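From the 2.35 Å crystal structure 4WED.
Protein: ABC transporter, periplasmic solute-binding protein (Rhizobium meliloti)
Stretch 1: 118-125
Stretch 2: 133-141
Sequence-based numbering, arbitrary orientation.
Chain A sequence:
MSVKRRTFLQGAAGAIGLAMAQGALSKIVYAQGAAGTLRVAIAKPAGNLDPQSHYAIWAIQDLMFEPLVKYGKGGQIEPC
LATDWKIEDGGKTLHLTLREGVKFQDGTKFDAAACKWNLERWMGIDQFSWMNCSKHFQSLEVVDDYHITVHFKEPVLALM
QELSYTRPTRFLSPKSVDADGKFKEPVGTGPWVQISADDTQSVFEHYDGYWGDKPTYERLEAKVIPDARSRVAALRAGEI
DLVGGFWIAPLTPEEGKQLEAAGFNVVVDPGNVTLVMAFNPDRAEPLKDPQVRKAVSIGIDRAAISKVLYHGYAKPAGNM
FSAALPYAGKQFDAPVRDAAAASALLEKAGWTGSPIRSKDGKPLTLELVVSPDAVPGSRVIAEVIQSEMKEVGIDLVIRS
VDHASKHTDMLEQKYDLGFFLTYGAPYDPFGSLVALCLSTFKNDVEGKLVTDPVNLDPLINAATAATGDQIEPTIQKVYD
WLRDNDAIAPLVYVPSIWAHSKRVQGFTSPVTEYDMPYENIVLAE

Stretch 1 118-125: NLERWMGI
Stretch 2 (133-141) CSKHFQSLE

A turn that follows a helix can dock by pairing one polar anchor with an apolar side chain laid against an aromatic face, and the periplasmic solute-binding protein 4WED gives a compact example. Stretch 1 comes in on a helix that begins earlier in the chain, and a type II turn runs from Trp122 to Ile125. Stretch 2 is helical at 133-135 and is in a strand from Phe137 to Glu141. The two approach most closely in register at Met123 and Ser134, whose CA atoms lie 4.4 Å apart; the CA atoms of Glu120 and Leu140 are wider, at 8.5 Å. About 420 Å² is buried, both sides summed.

Met123, present as selenomethionine, covers the most surface. Its backbone (phi/psi -81/123) enters the turn, and its side chain (chi1 -93°, chi2 t, chi3 m) runs along the Phe137 ring. CB sits over one face, 4.1 Å from the ring centroid and 10° off the normal, whereas SE lies obliquely, 4.5 Å from that centroid. At the tip, Met123 CE reaches Phe137 CE1 at 3.7 Å and Leu140 CD1 at 4.1 Å, bridging two strand residues whose CA-to-CB bonds both point toward stretch 1. Phe137 uses chi1 t and chi2 71°; Leu140 is t, t, and its CD1 also lies 4.0 Å from Leu119 CB.

Ser134 supplies the anchor. With chi1 t, its OG accepts a hydrogen bond from Gly124 N at 2.8 Å, with an N-H...O angle of 155°, tying the turn directly to the second helix. Gly124 adopts phi/psi 95/-8, where a CB would jam against the preceding carbonyl and also fall 3.2 Å from Phe137 CD2. Beside this anchor, Trp122 (chi1 p, chi2 -91°) presents its ring edge to Cys133 (chi1 p), with Trp122 CH2 3.9 Å from Cys133 SG.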

# COMPACT_ATOMS: atom_id res chain seq x y z
N ASN A 118 -10.51 -14.54 -20.01
CA ASN A 118 -10.07 -14.23 -18.64
C ASN A 118 -10.88 -13.16 -17.98
O ASN A 118 -11.36 -13.32 -16.87
CB ASN A 118 -8.61 -13.75 -18.65
CG ASN A 118 -7.63 -14.89 -18.56
OD1 ASN A 118 -7.42 -15.45 -17.49
ND2 ASN A 118 -7.01 -15.24 -19.67
N LEU A 119 -11.01 -12.04 -18.67
CA LEU A 119 -11.77 -10.94 -18.16
C LEU A 119 -13.19 -11.35 -17.85
O LEU A 119 -13.74 -10.96 -16.83
CB LEU A 119 -11.76 -9.86 -19.20
CG LEU A 119 -10.40 -9.17 -19.24
CD1 LEU A 119 -10.45 -8.06 -20.27
CD2 LEU A 119 -9.95 -8.60 -17.89
N GLU A 120 -13.77 -12.16 -18.71
CA GLU A 120 -15.11 -12.68 -18.47
C GLU A 120 -15.19 -13.62 -17.25
O GLU A 120 -16.26 -13.87 -16.73
CB GLU A 120 -15.62 -13.42 -19.71
CG GLU A 120 -16.09 -12.50 -20.81
CD GLU A 120 -16.56 -13.28 -22.03
OE1 GLU A 120 -16.29 -14.52 -22.08
OE2 GLU A 120 -17.19 -12.68 -22.93
N ARG A 121 -14.05 -14.14 -16.82
CA ARG A 121 -14.02 -15.00 -15.66
C ARG A 121 -14.20 -14.22 -14.36
O ARG A 121 -14.62 -14.80 -13.37
CB ARG A 121 -12.72 -15.80 -15.59
CG ARG A 121 -12.75 -17.05 -16.44
CD ARG A 121 -11.35 -17.62 -16.66
NE ARG A 121 -11.21 -19.02 -16.25
CZ ARG A 121 -11.20 -19.45 -14.99
NH1 ARG A 121 -11.35 -18.60 -13.98
NH2 ARG A 121 -11.04 -20.72 -14.73
N TRP A 122 -13.89 -12.94 -14.33
CA TRP A 122 -13.97 -12.21 -13.05
C TRP A 122 -14.75 -10.90 -13.07
O TRP A 122 -15.26 -10.48 -12.03
CB TRP A 122 -12.56 -11.94 -12.45
CG TRP A 122 -11.68 -11.08 -13.31
CD1 TRP A 122 -10.79 -11.49 -14.29
CD2 TRP A 122 -11.58 -9.68 -13.23
NE1 TRP A 122 -10.17 -10.40 -14.84
CE2 TRP A 122 -10.63 -9.27 -14.21
CE3 TRP A 122 -12.20 -8.71 -12.44
CZ2 TRP A 122 -10.30 -7.93 -14.42
CZ3 TRP A 122 -11.86 -7.36 -12.64
CH2 TRP A 122 -10.91 -6.99 -13.63
N MSE A 123 -14.84 -10.27 -14.22
CA MSE A 123 -15.44 -8.95 -14.26
C MSE A 123 -16.95 -8.95 -14.27
O MSE A 123 -17.58 -9.52 -15.16
CB MSE A 123 -15.03 -8.24 -15.52
CG MSE A 123 -13.79 -7.43 -15.20
SE MSE A 123 -13.43 -6.17 -16.70
CE MSE A 123 -13.57 -7.55 -18.06
N GLY A 124 -17.54 -8.27 -13.29
CA GLY A 124 -18.98 -8.25 -13.12
C GLY A 124 -19.45 -9.31 -12.13
O GLY A 124 -20.62 -9.33 -11.77
N ILE A 125 -18.55 -10.19 -11.68
CA ILE A 125 -18.91 -11.20 -10.69
C ILE A 125 -19.10 -10.47 -9.37
O ILE A 125 -18.24 -9.66 -8.97
CB ILE A 125 -17.86 -12.33 -10.57
N CYS A 133 -13.90 -1.44 -11.45
CA CYS A 133 -13.98 -1.86 -12.85
C CYS A 133 -14.84 -3.08 -13.00
O CYS A 133 -15.59 -3.13 -13.93
CB CYS A 133 -12.62 -2.07 -13.52
SG CYS A 133 -11.60 -3.30 -12.76
N SER A 134 -14.80 -4.02 -12.06
CA SER A 134 -15.74 -5.14 -12.09
C SER A 134 -17.18 -4.66 -11.89
O SER A 134 -18.06 -4.97 -12.66
CB SER A 134 -15.41 -6.16 -11.01
OG SER A 134 -16.43 -7.16 -10.98
N LYS A 135 -17.39 -3.91 -10.83
CA LYS A 135 -18.66 -3.37 -10.45
C LYS A 135 -19.42 -2.57 -11.53
O LYS A 135 -20.63 -2.66 -11.63
CB LYS A 135 -18.44 -2.46 -9.23
CG LYS A 135 -19.72 -1.79 -8.73
CD LYS A 135 -19.58 -1.21 -7.33
CE LYS A 135 -20.94 -0.76 -6.82
NZ LYS A 135 -20.89 -0.29 -5.41
N HIS A 136 -18.71 -1.76 -12.31
CA HIS A 136 -19.37 -0.92 -13.33
C HIS A 136 -19.27 -1.50 -14.72
O HIS A 136 -19.71 -0.90 -15.69
CB HIS A 136 -18.79 0.49 -13.30
CG HIS A 136 -19.16 1.23 -12.06
ND1 HIS A 136 -18.23 1.79 -11.22
CD2 HIS A 136 -20.37 1.44 -11.48
CE1 HIS A 136 -18.85 2.33 -10.17
NE2 HIS A 136 -20.15 2.12 -10.31
N PHE A 137 -18.66 -2.66 -14.80
CA PHE A 137 -18.46 -3.29 -16.07
C PHE A 137 -19.82 -3.44 -16.78
O PHE A 137 -20.75 -4.00 -16.21
CB PHE A 137 -17.84 -4.62 -15.80
CG PHE A 137 -17.82 -5.55 -16.97
CD1 PHE A 137 -16.97 -5.31 -18.05
CD2 PHE A 137 -18.58 -6.73 -16.95
CE1 PHE A 137 -16.90 -6.21 -19.11
CE2 PHE A 137 -18.51 -7.63 -18.00
CZ PHE A 137 -17.66 -7.37 -19.08
N GLN A 138 -19.92 -2.92 -18.00
CA GLN A 138 -21.13 -3.03 -18.80
C GLN A 138 -20.98 -4.12 -19.85
O GLN A 138 -21.81 -5.01 -19.91
CB GLN A 138 -21.46 -1.69 -19.49
CG GLN A 138 -22.85 -1.58 -20.08
CD GLN A 138 -23.84 -0.89 -19.14
OE1 GLN A 138 -24.27 0.26 -19.36
NE2 GLN A 138 -24.18 -1.59 -18.05
N SER A 139 -19.93 -4.04 -20.68
CA SER A 139 -19.72 -5.04 -21.76
C SER A 139 -18.29 -5.00 -22.33
O SER A 139 -17.49 -4.15 -21.98
CB SER A 139 -20.74 -4.88 -22.92
N LEU A 140 -18.04 -5.91 -23.27
CA LEU A 140 -16.71 -6.23 -23.72
C LEU A 140 -16.69 -6.64 -25.20
O LEU A 140 -17.04 -7.77 -25.53
CB LEU A 140 -16.22 -7.39 -22.88
CG LEU A 140 -14.73 -7.55 -22.69
CD1 LEU A 140 -14.49 -8.81 -21.87
CD2 LEU A 140 -14.01 -7.61 -24.02
N GLU A 141 -16.27 -5.74 -26.09
CA GLU A 141 -16.20 -6.08 -27.52
C GLU A 141 -14.78 -6.34 -28.00
O GLU A 141 -13.93 -5.49 -27.95
CB GLU A 141 -16.88 -5.02 -28.39
CG GLU A 141 -16.15 -3.69 -28.48